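Local coordinates for protein probable aminotransferase (Pseudomonas aeruginosa, PDB 5YKR) that is probably a class-III aminotransferase, a pyridoxal-phosphate-dependent protein that forms a dimer on the fold type I scaffold, at residues 142-147 / 168-173; 160-165 / 221-226; 175-180 / 200-205; 228-233 / 261-266; 387-392 / 399-404. One frame throughout, in Å; residues are numbered along the deposited sequence.

Interaction 1 (142-147 / 168-173)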
# COMPACT_ATOMS: atom_id res chain seq x y z
N ALA A 142 -6.22 -3.00 3.68
CA ALA A 142 -7.53 -3.60 3.81
C ALA A 142 -7.95 -3.65 5.28
O ALA A 142 -9.05 -3.23 5.65
CB ALA A 142 -7.60 -4.97 3.15
N ASN A 143 -7.04 -4.11 6.13
CA ASN A 143 -7.35 -4.14 7.59
C ASN A 143 -7.58 -2.74 8.15
O ASN A 143 -8.56 -2.53 8.87
CB ASN A 143 -6.25 -4.90 8.33
CG ASN A 143 -6.31 -6.39 8.12
OD1 ASN A 143 -7.38 -6.97 7.97
ND2 ASN A 143 -5.15 -7.04 8.13
N ARG A 144 -6.70 -1.77 7.83
CA ARG A 144 -6.88 -0.41 8.35
C ARG A 144 -8.22 0.16 7.97
O ARG A 144 -8.91 0.83 8.77
CB ARG A 144 -5.77 0.56 7.76
CG ARG A 144 -4.38 0.23 8.21
CD ARG A 144 -3.43 1.35 7.93
NE ARG A 144 -3.26 1.80 6.54
CZ ARG A 144 -3.40 3.04 6.12
NH1 ARG A 144 -3.95 3.97 6.83
NH2 ARG A 144 -3.00 3.30 4.91
N PHE A 145 -8.57 -0.03 6.70
CA PHE A 145 -9.76 0.62 6.15
C PHE A 145 -11.04 -0.03 6.66
O PHE A 145 -11.98 0.66 7.00
CB PHE A 145 -9.73 0.61 4.62
CG PHE A 145 -8.54 1.34 4.00
CD1 PHE A 145 -7.77 2.23 4.72
CD2 PHE A 145 -8.25 1.16 2.66
CE1 PHE A 145 -6.70 2.87 4.14
CE2 PHE A 145 -7.19 1.83 2.08
CZ PHE A 145 -6.41 2.69 2.81
N VAL A 146 -11.03 -1.36 6.77
CA VAL A 146 -12.16 -2.06 7.40
C VAL A 146 -12.34 -1.58 8.83
O VAL A 146 -13.48 -1.35 9.28
CB VAL A 146 -12.02 -3.57 7.30
CG1 VAL A 146 -12.99 -4.28 8.21
CG2 VAL A 146 -12.17 -4.01 5.84
N LEU A 147 -11.23 -1.43 9.58
CA LEU A 147 -11.40 -1.00 10.98
C LEU A 147 -12.01 0.41 11.03
O LEU A 147 -12.89 0.68 11.88
CB LEU A 147 -10.08 -1.06 11.71
CG LEU A 147 -9.51 -2.45 11.98
CD1 LEU A 147 -8.12 -2.32 12.66
CD2 LEU A 147 -10.48 -3.28 12.82
N GLY A 168 -0.16 -6.91 9.57
CA GLY A 168 0.54 -5.85 8.85
C GLY A 168 0.85 -4.64 9.72
O GLY A 168 0.79 -4.73 10.96
N SER A 169 1.10 -3.51 9.06
CA SER A 169 1.47 -2.28 9.77
C SER A 169 0.22 -1.54 10.20
O SER A 169 -0.01 -0.37 9.86
CB SER A 169 2.46 -1.45 8.96
OG SER A 169 1.97 -1.12 7.66
N VAL A 170 -0.57 -2.24 11.01
CA VAL A 170 -1.85 -1.75 11.58
C VAL A 170 -1.47 -1.37 13.02
O VAL A 170 -1.28 -2.25 13.88
CB VAL A 170 -2.95 -2.82 11.57
CG1 VAL A 170 -4.21 -2.30 12.23
CG2 VAL A 170 -3.24 -3.30 10.15
N ASP A 171 -1.28 -0.08 13.29
CA ASP A 171 -0.66 0.32 14.58
C ASP A 171 -1.46 -0.14 15.77
O ASP A 171 -0.87 -0.56 16.77
CB ASP A 171 -0.52 1.84 14.61
CG ASP A 171 0.53 2.41 13.63
OD1 ASP A 171 1.31 1.67 13.00
OD2 ASP A 171 0.61 3.66 13.52
N GLU A 172 -2.79 -0.14 15.68
CA GLU A 172 -3.65 -0.56 16.80
C GLU A 172 -3.44 -2.02 17.20
O GLU A 172 -3.78 -2.40 18.32
CB GLU A 172 -5.15 -0.40 16.52
CG GLU A 172 -5.62 0.91 16.06
CD GLU A 172 -5.74 0.88 14.56
OE1 GLU A 172 -4.65 0.79 13.95
OE2 GLU A 172 -6.87 0.94 14.02
N SER A 173 -2.91 -2.83 16.28
CA SER A 173 -2.68 -4.23 16.58
C SER A 173 -1.35 -4.53 17.24
O SER A 173 -1.11 -5.68 17.64
CB SER A 173 -2.75 -5.09 15.28
OG SER A 173 -1.62 -4.87 14.42
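Arg-144, whose CG packs against CG2 of Val-170, lays one face of its guanidinium over its neighbour Phe-145, with CE1 3.7 Å above the plane and shifted toward the rim. The ends of the same group leave the contact: NH2 forms a salt bridge with Asp-141, and NH1 bonds the carbonyl O of Ser-169 of the second subunit. It is the aliphatic stem, through CG, that meets Val-170.

Val-170 is the wedge. Its CG1 is anti to the backbone N (chi1 177°) and meets CD1 of Leu-147 at 3.9 Å, while CG2 lies 3.9 Å from CB of Asn-143. A branched side chain suits a place where two methyls must fill two directions. Glu-172 comes tip to tip with Leu-147, OE2 standing 3.7 Å from CD1, and a salt bridge to Arg-151 would offset the cost of placing the charge there. Within the loop, the Val-170 O accepts from both Ser-173 N and Ser-173 OG (2.7 Å to OG).

Helix 139-154 thus carries the loop that follows strand 158-162. Leu-147 also rests on Val-159 and Ala-222, and Asn-143 on Leu-224 and Val-283, which seats the helix on three strands of the large sheet.

Interaction 2 (160-165 / 221-226)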
# COMPACT_ATOMS: atom_id res chain seq x y z
N VAL A 160 -10.66 -5.47 19.04
CA VAL A 160 -10.05 -6.62 19.69
C VAL A 160 -9.11 -7.28 18.70
O VAL A 160 -9.50 -7.63 17.57
CB VAL A 160 -11.11 -7.65 20.18
CG1 VAL A 160 -10.46 -9.00 20.52
CG2 VAL A 160 -11.85 -7.08 21.42
N VAL A 161 -7.88 -7.50 19.17
CA VAL A 161 -6.92 -8.34 18.50
C VAL A 161 -6.43 -9.41 19.51
O VAL A 161 -6.67 -9.31 20.72
CB VAL A 161 -5.76 -7.59 17.86
CG1 VAL A 161 -6.26 -6.61 16.81
CG2 VAL A 161 -4.93 -6.86 18.92
N PHE A 162 -5.73 -10.41 18.98
CA PHE A 162 -5.20 -11.51 19.79
C PHE A 162 -3.71 -11.39 20.02
O PHE A 162 -2.95 -10.90 19.17
CB PHE A 162 -5.59 -12.86 19.16
CG PHE A 162 -7.09 -13.08 19.14
CD1 PHE A 162 -7.76 -13.39 20.30
CD2 PHE A 162 -7.83 -12.88 18.02
CE1 PHE A 162 -9.13 -13.55 20.32
CE2 PHE A 162 -9.20 -13.01 18.04
CZ PHE A 162 -9.86 -13.34 19.19
N ASN A 163 -3.25 -11.86 21.18
CA ASN A 163 -1.84 -11.72 21.51
C ASN A 163 -1.00 -12.51 20.48
O ASN A 163 -1.34 -13.66 20.13
CB ASN A 163 -1.60 -12.22 22.95
CG ASN A 163 -0.24 -11.82 23.50
OD1 ASN A 163 0.33 -10.78 23.16
ND2 ASN A 163 0.34 -12.74 24.32
N CYS A 164 0.07 -11.88 20.02
CA CYS A 164 0.99 -12.41 19.00
C CYS A 164 0.36 -12.60 17.63
O CYS A 164 0.87 -13.35 16.81
CB CYS A 164 1.70 -13.70 19.48
SG CYS A 164 2.55 -13.49 21.04
N ASN A 165 -0.64 -11.75 17.35
CA ASN A 165 -1.18 -11.59 16.01
C ASN A 165 -0.13 -11.04 15.04
O ASN A 165 0.89 -10.45 15.45
CB ASN A 165 -2.35 -10.59 16.03
CG ASN A 165 -1.91 -9.14 16.26
OD1 ASN A 165 -1.39 -8.52 15.35
ND2 ASN A 165 -2.11 -8.62 17.48
N ALA A 221 -15.72 -2.12 18.28
CA ALA A 221 -16.23 -2.02 16.92
C ALA A 221 -16.05 -3.35 16.16
O ALA A 221 -16.91 -3.71 15.32
CB ALA A 221 -15.52 -0.92 16.19
N ALA A 222 -14.96 -4.04 16.39
CA ALA A 222 -14.62 -5.24 15.61
C ALA A 222 -13.66 -6.15 16.38
O ALA A 222 -12.86 -5.65 17.18
CB ALA A 222 -14.01 -4.85 14.28
N VAL A 223 -13.71 -7.43 16.00
CA VAL A 223 -12.68 -8.39 16.31
C VAL A 223 -11.94 -8.65 15.00
O VAL A 223 -12.58 -9.03 14.00
CB VAL A 223 -13.23 -9.73 16.86
CG1 VAL A 223 -12.13 -10.75 17.00
CG2 VAL A 223 -13.95 -9.51 18.18
N LEU A 224 -10.63 -8.50 15.00
CA LEU A 224 -9.77 -8.75 13.83
C LEU A 224 -8.92 -9.98 14.15
O LEU A 224 -8.20 -9.99 15.19
CB LEU A 224 -8.84 -7.57 13.53
CG LEU A 224 -7.77 -7.73 12.45
CD1 LEU A 224 -8.37 -8.11 11.10
CD2 LEU A 224 -6.98 -6.47 12.31
N THR A 225 -8.97 -11.01 13.30
CA THR A 225 -8.21 -12.24 13.58
C THR A 225 -7.95 -13.05 12.31
O THR A 225 -8.79 -13.08 11.40
CB THR A 225 -8.92 -13.12 14.61
OG1 THR A 225 -8.06 -14.21 15.03
CG2 THR A 225 -10.26 -13.66 14.11
N GLU A 226 -6.82 -13.75 12.28
CA GLU A 226 -6.70 -14.91 11.39
C GLU A 226 -7.62 -16.00 11.94
O GLU A 226 -7.84 -16.09 13.15
CB GLU A 226 -5.28 -15.43 11.34
CG GLU A 226 -4.26 -14.48 10.73
CD GLU A 226 -2.94 -15.20 10.60
OE1 GLU A 226 -2.16 -15.23 11.63
OE2 GLU A 226 -2.67 -15.79 9.53
O HOH W 1 -5.73 -10.69 15.99
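Val-160 and Val-223, paired across two parallel strands, form the apolar centre, with CB of Val-160 3.9 Å from CG2 of Val-223. The other methyl of Val-223, CG1, is anti to the backbone N (chi1 173°) and touches CE2 of Phe-162 at 3.8 Å; one beta-branched residue thus serves two neighbours. The ring of Phe-162 crosses Thr-225 obliquely, its CD2 3.3 Å from OG1 of Thr-225. That hydroxyl bonds the carbonyl O of Glu-226, which satisfies it beside an aromatic group; an edge-to-face partner, Phe-205, adds to the setting of the ring.

Farther out lies the backbone. Val-160 N donates to Ala-222 O at 2.9 Å, and Leu-224 N to Val-160 O in a nearly straight bond (175° at the hydrogen). Beyond this point the strands part, and a water takes over: it accepts from Phe-162 N and donates to Leu-224 O at 2.7 Å. A type II turn from Phe-162 to Asn-165 follows, its Phe-162 O gripped from opposite faces by Asn-165 N and Asn-165 ND2.

Valines, with their preference for extended backbone, suit such buried strands. The pair belongs to the mixed seven-stranded sheet of the large domain, as in fold type I pyridoxal-phosphate proteins.

Interaction 3 (175-180 / 200-205)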
# COMPACT_ATOMS: atom_id res chain seq x y z
N VAL A 175 0.50 -4.70 19.87
CA VAL A 175 0.44 -4.84 21.32
C VAL A 175 0.79 -6.27 21.70
O VAL A 175 0.69 -7.18 20.87
CB VAL A 175 -0.93 -4.46 21.92
CG1 VAL A 175 -1.17 -2.95 21.79
CG2 VAL A 175 -2.04 -5.25 21.28
N GLU A 176 1.16 -6.46 22.97
CA GLU A 176 1.39 -7.79 23.54
C GLU A 176 1.05 -7.74 25.02
O GLU A 176 0.88 -6.67 25.59
CB GLU A 176 2.84 -8.25 23.35
CG GLU A 176 3.85 -7.47 24.17
CD GLU A 176 5.28 -7.79 23.81
OE1 GLU A 176 5.56 -8.06 22.65
OE2 GLU A 176 6.16 -7.68 24.73
N PHE A 177 0.97 -8.92 25.64
CA PHE A 177 0.83 -8.97 27.09
C PHE A 177 2.24 -8.98 27.72
O PHE A 177 3.10 -9.77 27.32
CB PHE A 177 0.09 -10.19 27.54
CG PHE A 177 -1.41 -10.13 27.34
CD1 PHE A 177 -2.14 -9.11 27.92
CD2 PHE A 177 -2.10 -11.10 26.64
CE1 PHE A 177 -3.50 -9.03 27.76
CE2 PHE A 177 -3.45 -11.03 26.50
CZ PHE A 177 -4.16 -10.00 27.06
N ASP A 178 2.41 -8.18 28.77
CA ASP A 178 3.62 -8.23 29.59
C ASP A 178 3.47 -9.33 30.65
O ASP A 178 2.48 -10.05 30.68
CB ASP A 178 3.98 -6.84 30.14
CG ASP A 178 3.08 -6.38 31.26
OD1 ASP A 178 2.23 -7.16 31.73
OD2 ASP A 178 3.27 -5.21 31.67
N ALA A 179 4.45 -9.45 31.52
CA ALA A 179 4.47 -10.49 32.55
C ALA A 179 3.31 -10.40 33.54
O ALA A 179 2.96 -11.41 34.21
CB ALA A 179 5.80 -10.42 33.30
N ALA A 180 2.76 -9.19 33.69
CA ALA A 180 1.64 -8.96 34.59
C ALA A 180 0.29 -9.13 33.89
O ALA A 180 -0.75 -8.93 34.55
CB ALA A 180 1.73 -7.56 35.22
N THR A 200 -7.62 -0.34 21.63
CA THR A 200 -7.44 -1.77 21.53
C THR A 200 -7.79 -2.49 22.82
O THR A 200 -7.46 -2.00 23.91
CB THR A 200 -5.96 -2.08 21.16
OG1 THR A 200 -5.54 -1.23 20.08
CG2 THR A 200 -5.71 -3.53 20.86
N ARG A 201 -8.44 -3.65 22.67
CA ARG A 201 -8.58 -4.63 23.75
C ARG A 201 -7.87 -5.90 23.29
O ARG A 201 -8.07 -6.37 22.17
CB ARG A 201 -10.01 -4.86 24.17
CG ARG A 201 -10.66 -3.64 24.80
CD ARG A 201 -12.10 -3.94 25.26
NE ARG A 201 -12.75 -2.78 25.87
CZ ARG A 201 -12.48 -2.34 27.10
NH1 ARG A 201 -11.62 -2.99 27.90
NH2 ARG A 201 -13.08 -1.27 27.54
N LEU A 202 -6.98 -6.41 24.12
CA LEU A 202 -6.17 -7.60 23.80
C LEU A 202 -6.68 -8.81 24.55
O LEU A 202 -7.00 -8.74 25.75
CB LEU A 202 -4.74 -7.32 24.14
CG LEU A 202 -3.72 -8.38 23.74
CD1 LEU A 202 -3.70 -8.59 22.22
CD2 LEU A 202 -2.30 -8.08 24.29
N VAL A 203 -6.77 -9.93 23.85
CA VAL A 203 -7.17 -11.21 24.39
C VAL A 203 -6.23 -12.29 23.87
O VAL A 203 -5.62 -12.11 22.82
CB VAL A 203 -8.65 -11.50 23.96
CG1 VAL A 203 -9.20 -12.71 24.58
CG2 VAL A 203 -9.56 -10.29 24.27
N GLU A 204 -6.10 -13.40 24.58
CA GLU A 204 -5.44 -14.58 23.99
C GLU A 204 -6.45 -15.31 23.10
O GLU A 204 -7.66 -15.37 23.39
CB GLU A 204 -4.96 -15.58 25.06
CG GLU A 204 -3.73 -15.16 25.84
CD GLU A 204 -2.44 -15.10 25.09
OE1 GLU A 204 -2.32 -15.53 23.93
OE2 GLU A 204 -1.48 -14.56 25.68
N PHE A 205 -5.92 -15.91 22.03
CA PHE A 205 -6.72 -16.83 21.18
C PHE A 205 -7.25 -17.98 22.03
O PHE A 205 -6.67 -18.31 23.09
CB PHE A 205 -5.82 -17.34 20.06
CG PHE A 205 -6.49 -17.79 18.79
CD1 PHE A 205 -7.21 -16.92 18.01
CD2 PHE A 205 -6.23 -19.08 18.25
CE1 PHE A 205 -7.74 -17.31 16.81
CE2 PHE A 205 -6.72 -19.45 17.02
CZ PHE A 205 -7.50 -18.57 16.31
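OE2 of Glu-204, 3.6 Å from CD2 of Phe-177 at the edge of the ring, accepts a hydrogen bond from Asn-163 ND2, while OE1 of the same carboxylate takes one from the backbone N of Gly-399. Asn-163 reaches both sides of the contact, since its OD1 accepts from Phe-177 N. The contact joins two sheets: strand 200-203 is an outermost strand, within this chain, of the seven-stranded sheet of the fold type I large domain, and strand 175-177 belongs to a small antiparallel pair with strand 183-185. Their axes approach to 7.9 Å at an angle of 42°, and no hydrogen bond passes between the two segments, so the joining is by side chains, against each other and against backbone.

Leu-202 is central. Its CG is anti to the backbone N (chi1 -174°), and the side chain meets Phe-177 tip to tip. CD2 sits over the middle of the ring, 3.6 Å from the centroid and 2° off the normal, a well-centred CH-pi contact. A leucine suits the place because its forked end serves two partners: while CD2 covers the ring, CD1 turns to CG2 of Val-175 at 3.8 Å. Thr-200 adds its methyl CG2 to the same valine branch, and its hydroxyl is used in a bond to Glu-172 O. Phenylalanine, for its part, offers a broad face to the leucine and a rim of weakly positive C-H groups, which would favour the nearby carboxylate oxygen. At the far end of the ring, CZ lies 3.4 Å from the carbonyl O of Leu-202.

Interaction 4 (228-233 / 261-266)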
# COMPACT_ATOMS: atom_id res chain seq x y z
N PHE A 228 -6.80 -19.07 11.95
CA PHE A 228 -5.81 -20.04 12.42
C PHE A 228 -4.54 -19.20 12.44
O PHE A 228 -4.20 -18.61 11.41
CB PHE A 228 -5.82 -21.19 11.39
CG PHE A 228 -4.99 -22.39 11.72
CD1 PHE A 228 -3.61 -22.34 11.81
CD2 PHE A 228 -5.61 -23.62 11.80
CE1 PHE A 228 -2.89 -23.48 12.09
CE2 PHE A 228 -4.92 -24.77 12.09
CZ PHE A 228 -3.55 -24.69 12.21
N MET A 229 -3.93 -19.00 13.62
CA MET A 229 -2.83 -18.03 13.67
C MET A 229 -1.61 -18.61 12.96
O MET A 229 -1.30 -19.80 13.10
CB MET A 229 -2.48 -17.62 15.10
CG MET A 229 -3.67 -17.15 15.88
SD MET A 229 -3.29 -16.58 17.57
CE MET A 229 -2.33 -15.09 17.26
N THR A 230 -0.90 -17.78 12.21
CA THR A 230 0.25 -18.22 11.42
C THR A 230 1.48 -17.39 11.59
O THR A 230 2.50 -17.67 10.98
CB THR A 230 -0.08 -18.24 9.91
OG1 THR A 230 -0.29 -16.91 9.45
CG2 THR A 230 -1.30 -19.12 9.63
N ASN A 231 1.43 -16.39 12.47
CA ASN A 231 2.52 -15.43 12.59
C ASN A 231 3.22 -15.46 13.95
O ASN A 231 3.86 -14.49 14.35
CB ASN A 231 2.02 -14.05 12.19
CG ASN A 231 1.70 -13.93 10.71
OD1 ASN A 231 0.53 -13.59 10.27
ND2 ASN A 231 2.71 -14.12 9.94
N VAL A 232 3.13 -16.62 14.62
CA VAL A 232 3.88 -16.90 15.85
C VAL A 232 4.13 -18.40 15.91
O VAL A 232 3.81 -19.09 16.89
CB VAL A 232 3.15 -16.30 17.09
CG1 VAL A 232 1.76 -16.93 17.30
CG2 VAL A 232 4.02 -16.38 18.31
N GLY A 233 4.60 -18.95 14.79
CA GLY A 233 4.27 -20.33 14.52
C GLY A 233 2.76 -20.46 14.28
O GLY A 233 2.04 -19.45 14.16
N THR A 261 -4.96 -13.75 4.72
CA THR A 261 -3.75 -13.49 3.92
C THR A 261 -2.76 -14.68 3.87
O THR A 261 -2.08 -14.88 2.86
CB THR A 261 -3.13 -12.16 4.37
OG1 THR A 261 -4.07 -11.10 4.13
CG2 THR A 261 -1.84 -11.85 3.66
N HIS A 262 -2.64 -15.41 4.98
CA HIS A 262 -1.92 -16.69 5.02
C HIS A 262 -2.81 -17.90 4.95
O HIS A 262 -2.43 -18.89 4.30
CB HIS A 262 -1.01 -16.80 6.23
CG HIS A 262 0.24 -16.00 6.15
ND1 HIS A 262 1.01 -15.74 7.26
CD2 HIS A 262 0.93 -15.53 5.09
CE1 HIS A 262 2.10 -15.08 6.90
NE2 HIS A 262 2.08 -14.93 5.58
N THR A 263 -3.95 -17.91 5.63
CA THR A 263 -4.79 -19.10 5.71
C THR A 263 -5.50 -19.43 4.39
O THR A 263 -6.12 -20.50 4.31
CB THR A 263 -5.75 -19.03 6.87
OG1 THR A 263 -6.58 -17.88 6.72
CG2 THR A 263 -4.99 -18.97 8.22
N ILE A 264 -5.32 -18.58 3.37
CA ILE A 264 -5.68 -18.95 2.00
C ILE A 264 -4.93 -20.22 1.55
O ILE A 264 -5.34 -20.90 0.59
CB ILE A 264 -5.46 -17.75 1.06
CG1 ILE A 264 -6.07 -17.96 -0.33
CG2 ILE A 264 -3.97 -17.43 0.96
CD1 ILE A 264 -7.58 -18.21 -0.32
N SER A 265 -3.88 -20.62 2.28
CA SER A 265 -3.28 -21.94 2.07
C SER A 265 -4.23 -23.12 2.28
O SER A 265 -3.93 -24.22 1.79
CB SER A 265 -2.04 -22.10 2.95
OG SER A 265 -2.40 -22.18 4.32
N CYS A 266 -5.35 -22.91 2.99
CA CYS A 266 -6.26 -23.99 3.35
C CYS A 266 -7.12 -24.48 2.21
O CYS A 266 -7.70 -25.58 2.27
CB CYS A 266 -7.13 -23.53 4.49
SG CYS A 266 -6.19 -23.30 6.01
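Phe-228 faces Thr-263 and Thr-230 faces His-262, with 6.9 Å between the CA atoms of each pair. That is too far for backbone pairing, and no backbone hydrogen bond joins the segments. Both lie in loops after the neighbouring parallel strands 220-225 and 255-259, where fold type I proteins carry cofactor-site residues. Residues 228-233 have no regular structure, whereas 261-266 winds into a short 3-10 turn, with Ser-265 N bonded to His-262 O and Cys-266 N to Thr-263 O.

The main polar link runs from His-262 ND1 to Thr-230 OG1 at 2.8 Å, the acceptor only 3° out of the imidazole plane. In Thr-230, CG2, anti to the carbonyl carbon, packs on CG2 of Thr-263 at 4.0 Å. Threonine suits the site by offering a hydroxyl to the ring and a methyl to the apolar side. CG2 of Thr-263 also lies 3.3 Å from Phe-228 O, while the hydroxyl of Thr-263 bonds Glu-260. Asn-231 crosses His-262 at about a right angle, ND2 of Asn-231 coming to 3.2 Å from CE1 of His-262 at the ring edge, with amide and ring planes 43° apart.

Asn-231 ND2 also makes a weak hydrogen bond to His-428. Thr-230 OG1 has a second bond, to Glu-226 OE2. Since the hydroxyl accepts from His-262, it is well placed to donate to that carboxylate, giving a chain of hydrogen bonds from ring to hydroxyl to acid, which would restrain the rotation of the imidazole; the link to the cofactor runs through Asn-231, whose OD1 bonds O3 of the modified lysine LLP at position 286, and is weak.

Interaction 5 (387-392 / 399-404)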
# COMPACT_ATOMS: atom_id res chain seq x y z
N GLU A 387 4.48 -25.72 9.23
CA GLU A 387 5.42 -25.02 10.13
C GLU A 387 5.63 -25.83 11.39
O GLU A 387 4.67 -26.34 11.96
CB GLU A 387 4.87 -23.63 10.46
CG GLU A 387 5.76 -22.78 11.37
CD GLU A 387 5.59 -21.28 11.18
OE1 GLU A 387 4.58 -20.87 10.53
OE2 GLU A 387 6.43 -20.51 11.74
N TYR A 388 6.88 -25.82 11.85
CA TYR A 388 7.21 -26.42 13.13
C TYR A 388 7.52 -25.34 14.21
O TYR A 388 7.77 -24.15 13.89
CB TYR A 388 8.32 -27.45 13.02
CG TYR A 388 9.53 -27.01 12.27
CD1 TYR A 388 10.63 -26.40 12.93
CD2 TYR A 388 9.64 -27.21 10.90
CE1 TYR A 388 11.73 -25.98 12.22
CE2 TYR A 388 10.77 -26.83 10.20
CZ TYR A 388 11.82 -26.25 10.88
OH TYR A 388 12.95 -25.83 10.25
N LEU A 389 7.42 -25.75 15.46
CA LEU A 389 7.61 -24.88 16.62
C LEU A 389 8.40 -25.69 17.64
O LEU A 389 8.23 -26.92 17.75
CB LEU A 389 6.26 -24.50 17.24
CG LEU A 389 5.57 -23.18 16.97
CD1 LEU A 389 4.21 -23.16 17.63
CD2 LEU A 389 6.45 -21.96 17.33
N PHE A 390 9.21 -24.99 18.44
CA PHE A 390 10.11 -25.67 19.39
C PHE A 390 9.43 -25.91 20.74
O PHE A 390 9.92 -25.49 21.79
CB PHE A 390 11.42 -24.88 19.57
CG PHE A 390 12.07 -24.40 18.30
CD1 PHE A 390 12.08 -25.18 17.13
CD2 PHE A 390 12.73 -23.19 18.28
CE1 PHE A 390 12.69 -24.71 15.98
CE2 PHE A 390 13.37 -22.72 17.14
CZ PHE A 390 13.34 -23.48 15.99
N MET A 391 8.30 -26.60 20.70
CA MET A 391 7.63 -27.07 21.90
C MET A 391 6.92 -28.40 21.59
O MET A 391 6.63 -28.73 20.42
CB MET A 391 6.63 -26.00 22.39
CG MET A 391 5.53 -25.63 21.39
SD MET A 391 4.50 -24.23 21.83
CE MET A 391 3.56 -24.92 23.21
N THR A 392 6.68 -29.17 22.63
CA THR A 392 6.21 -30.54 22.42
C THR A 392 4.80 -30.67 21.81
O THR A 392 4.53 -31.56 21.02
CB THR A 392 6.28 -31.33 23.75
OG1 THR A 392 7.65 -31.46 24.08
CG2 THR A 392 5.74 -32.68 23.60
N GLY A 399 0.53 -16.43 23.04
CA GLY A 399 1.48 -16.20 24.11
C GLY A 399 2.36 -17.42 24.36
O GLY A 399 3.57 -17.29 24.58
N GLU A 400 1.75 -18.61 24.34
CA GLU A 400 2.48 -19.88 24.51
C GLU A 400 3.46 -20.11 23.39
O GLU A 400 4.63 -20.48 23.57
CB GLU A 400 1.53 -21.07 24.54
CG GLU A 400 0.81 -21.27 25.83
CD GLU A 400 0.02 -22.57 25.91
OE1 GLU A 400 0.06 -23.42 24.96
OE2 GLU A 400 -0.63 -22.73 26.95
N ALA A 401 2.95 -19.90 22.20
CA ALA A 401 3.73 -20.11 21.00
C ALA A 401 4.97 -19.26 20.96
O ALA A 401 6.02 -19.69 20.48
CB ALA A 401 2.88 -19.87 19.78
N HIS A 402 4.84 -18.00 21.40
CA HIS A 402 5.96 -17.06 21.35
C HIS A 402 7.22 -17.56 22.05
O HIS A 402 8.35 -17.29 21.61
CB HIS A 402 5.53 -15.74 21.96
CG HIS A 402 6.52 -14.63 21.82
ND1 HIS A 402 6.53 -13.75 20.76
CD2 HIS A 402 7.49 -14.23 22.66
CE1 HIS A 402 7.49 -12.86 20.95
NE2 HIS A 402 8.10 -13.15 22.09
N HIS A 403 7.04 -18.33 23.12
CA HIS A 403 8.20 -18.88 23.87
C HIS A 403 8.96 -19.96 23.12
O HIS A 403 10.13 -20.29 23.47
CB HIS A 403 7.75 -19.49 25.18
CG HIS A 403 7.20 -18.49 26.12
ND1 HIS A 403 8.02 -17.63 26.82
CD2 HIS A 403 5.93 -18.21 26.52
CE1 HIS A 403 7.27 -16.84 27.58
NE2 HIS A 403 6.01 -17.19 27.44
N ALA A 404 8.32 -20.53 22.11
CA ALA A 404 8.88 -21.64 21.32
C ALA A 404 9.57 -21.24 20.01
O ALA A 404 9.62 -22.05 19.02
CB ALA A 404 7.74 -22.58 21.03
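Met-391 turns its CG between its own backbone N and carbonyl carbon (chi1 59°), which sets CG 3.8 Å from CB of Ala-404; SD of Met-391 then lies 3.7 Å from the same CB of Ala-404. A bend at chi3 (-70°) sends CE to Glu-400, where it lies 4.2 Å from OE1, the two side chains crossing at about a right angle; the carboxylate itself is held by a salt bridge to Arg-396. A flexible, unbranched methionine can follow such a path, and a methyl-sized Ala-404 lets the backbones close to 4.6 Å between the CA atoms of Phe-390 and Ala-404.

Leu-389 also touches this alanine, CD2 of Leu-389 reaching Ala-404 O at 3.6 Å, while CD1 packs on CB of Ala-401. Phe-390 is the centre of an inverse gamma turn where strand 385-389 ends, and its CB is 3.4 Å from Ala-404 O.

One hydrogen bond joins the segments: Phe-390 N donates to Ala-404 O at 3.0 Å, in the carbonyl plane and on a lone pair. This buried carbonyl is thereby satisfied amid apolar carbon. A single polar bond joins the backbones, while thioether and methyl groups pack segment 399-404 on the end of strand 385-389, part of the three-stranded antiparallel sheet.

How the interactions relate
Interactions 1, 2 and 3 gather round the large seven-stranded sheet: helix 139-154 covers it in interaction 1, strands 158-162 and 220-225 pair within it in interaction 2, and strand 200-203 borders it in interaction 3. The centre of interaction 2 lies about 10 Å from those of interactions 1 and 3. Along the chain, interaction 3 falls wholly between the two segments of interaction 2, whereas interactions 1 and 2 alternate. Interactions 4 and 5 come later, their centres about 15 Å apart. Interaction 4 lies nearest the middle of the chain, beside the cofactor-bearing residue, and its loops lie between the large sheet and the segments of interaction 5, which they touch, Val-232 against Ala-401.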